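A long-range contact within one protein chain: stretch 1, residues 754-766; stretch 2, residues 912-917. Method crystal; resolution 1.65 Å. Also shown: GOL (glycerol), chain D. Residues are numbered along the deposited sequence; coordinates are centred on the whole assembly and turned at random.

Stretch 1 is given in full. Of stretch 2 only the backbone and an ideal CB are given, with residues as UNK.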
# COMPACT_ATOMS: atom_id res chain seq x y z
N ALA A 754 -25.45 28.00 3.10
CA ALA A 754 -26.09 27.56 1.86
C ALA A 754 -25.06 27.38 0.74
O ALA A 754 -25.09 26.39 0.00
CB ALA A 754 -27.18 28.55 1.41
N ASP A 755 -24.14 28.34 0.61
CA ASP A 755 -23.11 28.22 -0.43
C ASP A 755 -22.11 27.13 -0.13
O ASP A 755 -21.66 26.44 -1.05
CB ASP A 755 -22.40 29.55 -0.66
CG ASP A 755 -23.22 30.53 -1.47
OD1 ASP A 755 -24.23 30.11 -2.06
OD2 ASP A 755 -22.85 31.73 -1.51
N ARG A 756 -21.75 26.98 1.14
CA ARG A 756 -20.82 25.90 1.53
C ARG A 756 -21.42 24.52 1.26
O ARG A 756 -20.70 23.60 0.83
CB ARG A 756 -20.32 26.09 2.97
CG ARG A 756 -19.32 27.28 3.06
CD ARG A 756 -18.76 27.49 4.48
NE ARG A 756 -19.72 28.11 5.39
CZ ARG A 756 -20.31 27.50 6.41
NH1 ARG A 756 -20.06 26.22 6.65
NH2 ARG A 756 -21.15 28.17 7.19
N ILE A 757 -22.73 24.38 1.48
CA ILE A 757 -23.43 23.12 1.13
C ILE A 757 -23.31 22.86 -0.39
O ILE A 757 -22.98 21.74 -0.83
CB ILE A 757 -24.92 23.13 1.56
CG1 ILE A 757 -25.04 23.00 3.08
CG2 ILE A 757 -25.68 22.01 0.84
CD1 ILE A 757 -26.42 23.21 3.64
N LYS A 758 -23.53 23.91 -1.19
CA LYS A 758 -23.39 23.77 -2.64
C LYS A 758 -21.98 23.35 -3.07
O LYS A 758 -21.84 22.50 -3.95
CB LYS A 758 -23.79 25.06 -3.36
CG LYS A 758 -25.28 25.39 -3.22
CD LYS A 758 -25.59 26.69 -3.96
CE LYS A 758 -27.08 27.01 -3.90
NZ LYS A 758 -27.32 28.33 -4.55
N MET A 759 -20.95 23.93 -2.45
CA MET A 759 -19.56 23.58 -2.76
C MET A 759 -19.23 22.12 -2.42
O MET A 759 -18.58 21.44 -3.21
CB MET A 759 -18.59 24.51 -2.02
CG MET A 759 -18.69 25.96 -2.45
SD MET A 759 -17.63 26.96 -1.36
CE MET A 759 -18.27 28.62 -1.74
N ASP A 760 -19.72 21.67 -1.27
CA ASP A 760 -19.54 20.29 -0.81
C ASP A 760 -20.20 19.34 -1.82
O ASP A 760 -19.57 18.38 -2.31
CB ASP A 760 -20.18 20.15 0.60
CG ASP A 760 -19.91 18.79 1.25
OD1 ASP A 760 -20.12 17.74 0.60
OD2 ASP A 760 -19.48 18.78 2.43
N GLU A 761 -21.45 19.62 -2.17
CA GLU A 761 -22.17 18.83 -3.17
C GLU A 761 -21.46 18.82 -4.52
O GLU A 761 -21.39 17.77 -5.16
CB GLU A 761 -23.59 19.34 -3.33
CG GLU A 761 -24.48 18.98 -2.11
CD GLU A 761 -25.85 19.62 -2.11
OE1 GLU A 761 -26.00 20.74 -2.66
OE2 GLU A 761 -26.79 19.02 -1.52
N LEU A 762 -20.96 19.98 -4.95
CA LEU A 762 -20.22 20.06 -6.23
C LEU A 762 -18.95 19.21 -6.26
O LEU A 762 -18.71 18.51 -7.25
CB LEU A 762 -19.88 21.52 -6.57
CG LEU A 762 -19.07 21.74 -7.86
CD1 LEU A 762 -19.74 21.15 -9.09
CD2 LEU A 762 -18.92 23.26 -8.06
N ALA A 763 -18.16 19.24 -5.19
CA ALA A 763 -16.95 18.43 -5.12
C ALA A 763 -17.29 16.95 -5.29
O ALA A 763 -16.65 16.23 -6.08
CB ALA A 763 -16.24 18.66 -3.81
N HIS A 764 -18.31 16.50 -4.57
CA HIS A 764 -18.75 15.10 -4.70
C HIS A 764 -19.39 14.82 -6.07
O HIS A 764 -19.22 13.73 -6.60
CB HIS A 764 -19.65 14.67 -3.52
CG HIS A 764 -18.93 14.62 -2.21
ND1 HIS A 764 -18.29 13.49 -1.73
CD2 HIS A 764 -18.74 15.58 -1.27
CE1 HIS A 764 -17.73 13.75 -0.56
NE2 HIS A 764 -17.99 15.01 -0.26
N ALA A 765 -20.07 15.81 -6.67
CA ALA A 765 -20.66 15.61 -8.01
C ALA A 765 -19.58 15.29 -9.04
O ALA A 765 -19.78 14.44 -9.90
CB ALA A 765 -21.47 16.84 -8.45
N VAL A 766 -18.44 15.98 -8.95
CA VAL A 766 -17.31 15.68 -9.82
C VAL A 766 -16.87 14.22 -9.61
O VAL A 766 -16.67 13.48 -10.58
CB VAL A 766 -16.11 16.66 -9.61
CG1 VAL A 766 -14.93 16.27 -10.52
CG2 VAL A 766 -16.54 18.10 -9.91
N UNK A 912 -27.06 27.26 -12.98
CA UNK A 912 -27.00 28.07 -11.75
C UNK A 912 -25.63 28.08 -11.06
O UNK A 912 -24.80 27.17 -11.24
CB UNK A 912 -28.05 27.56 -10.76
N UNK A 913 -25.40 29.13 -10.27
CA UNK A 913 -24.18 29.29 -9.48
C UNK A 913 -23.91 28.06 -8.62
O UNK A 913 -24.85 27.43 -8.11
CB UNK A 913 -24.28 30.53 -8.60
N UNK A 914 -22.62 27.72 -8.48
CA UNK A 914 -22.13 26.59 -7.66
C UNK A 914 -23.01 25.34 -7.82
O UNK A 914 -23.65 24.88 -6.86
CB UNK A 914 -22.08 26.99 -6.19
N UNK A 915 -23.06 24.81 -9.04
CA UNK A 915 -23.89 23.64 -9.29
C UNK A 915 -23.40 22.82 -10.46
O UNK A 915 -22.45 23.21 -11.18
CB UNK A 915 -25.34 24.07 -9.54
N UNK A 916 -24.05 21.68 -10.65
CA UNK A 916 -23.77 20.79 -11.78
C UNK A 916 -25.01 20.68 -12.64
O UNK A 916 -26.12 20.45 -12.13
CB UNK A 916 -23.32 19.41 -11.30
N UNK A 917 -24.84 20.88 -13.94
CA UNK A 917 -25.92 20.73 -14.93
C UNK A 917 -25.77 19.36 -15.56
O UNK A 917 -24.65 18.96 -15.89
CB UNK A 917 -25.88 21.83 -15.99
C1 GOL D . -24.93 21.59 -5.57
O1 GOL D . -23.70 22.13 -6.04
C2 GOL D . -26.21 22.26 -6.09
O2 GOL D . -26.03 23.65 -6.26
C3 GOL D . -27.37 21.99 -5.14
O3 GOL D . -28.05 23.18 -4.75

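Position 912 opens the stretch with its CA-to-CB bond sideways to the helix and nothing of residues 754-766 within 5.5 Å of its ideal CB. Its phi of -57° and psi of 157° are open to most residues, proline among them, and the helix makes no demand. The deposited residue is Pro 912, which stays out of contact.

Position 913 is similar: phi -52°, psi 143°, CB sideways and no helix atom within 5.5 Å. Small or polar side chains would serve equally well. It is Ala 913, and its part in the contact is played by the backbone: a water accepts a hydrogen bond from Lys 758 NZ at 2.9 Å and donates one to Ala 913 O at 2.7 Å, linking the extended lysine to the loop.

Position 914 points toward the helix. Its ideal CB lies 3.8 Å from Lys 758 CB and 5.0 Å from Met 759 N, over a surface made of the lysine's aliphatic stem and the methionine side chain, with Leu 762 further along. An apolar side chain of moderate size suits this surface. The backbone argues otherwise: phi 41° and psi 63° are left-handed values, easiest for glycine, asparagine or aspartate and unfavourable for a beta-branched residue. The deposited residue is nevertheless Ile 914, with chi1 between wells at -34°. It has the largest covered area of either stretch. Its CG2 packs 3.8 Å from Met 759 CG and 4.3 Å from Leu 762 CD2, while CD1 reaches to 4.0 Å from Asp 755 CG. Its carbonyl also accepts a hydrogen bond from the glycerol, O2 to Ile 914 O at 2.7 Å.

At 915 the strand begins, with phi -155° and psi 174°, and CB turns away from the helix. Stretch 1 therefore leaves the choice wide, but the carbonyl of Pro 912 offers an acceptor to a short polar group. Ser 915 takes it: its OG donates to Pro 912 O at 2.7 Å, tying the strand's start to the preceding loop.

Position 916 faces the helix again, its ideal CB 4.3 Å from Ala 765 CB and 4.6 Å from Leu 762 CD1. Valine, threonine or alanine would fit these apolar neighbours, and extended angles (-118°, 130°) favour beta-branching. It is Thr 916, whose OG1 sits 3.2 Å from Leu 762 CD1 and 3.4 Å from Ala 765 CB, contacts of packing without a hydrogen bond.

Position 917 is out of the helix's reach, and extended angles admit many residues; Leu 917 makes no contact with stretch 1.

Stretch 2 (912-917) PAISTL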
# COMPACT_ATOMS: atom_id res chain seq x y z
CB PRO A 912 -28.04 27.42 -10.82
CG PRO A 912 -28.96 26.68 -11.70
CD PRO A 912 -28.16 26.27 -12.93
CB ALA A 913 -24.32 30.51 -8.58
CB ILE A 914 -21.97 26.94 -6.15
CG1 ILE A 914 -21.53 28.40 -5.99
CG2 ILE A 914 -20.97 25.99 -5.48
CD1 ILE A 914 -21.25 28.78 -4.54
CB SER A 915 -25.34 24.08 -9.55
OG SER A 915 -25.46 24.62 -10.86
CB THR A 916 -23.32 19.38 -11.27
OG1 THR A 916 -22.13 19.52 -10.50
CG2 THR A 916 -23.05 18.43 -12.48
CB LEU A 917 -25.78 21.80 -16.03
CG LEU A 917 -26.73 21.67 -17.24
CD1 LEU A 917 -28.10 22.25 -16.90
CD2 LEU A 917 -26.13 22.33 -18.48
O HOH W 1 -27.38 27.79 -7.37
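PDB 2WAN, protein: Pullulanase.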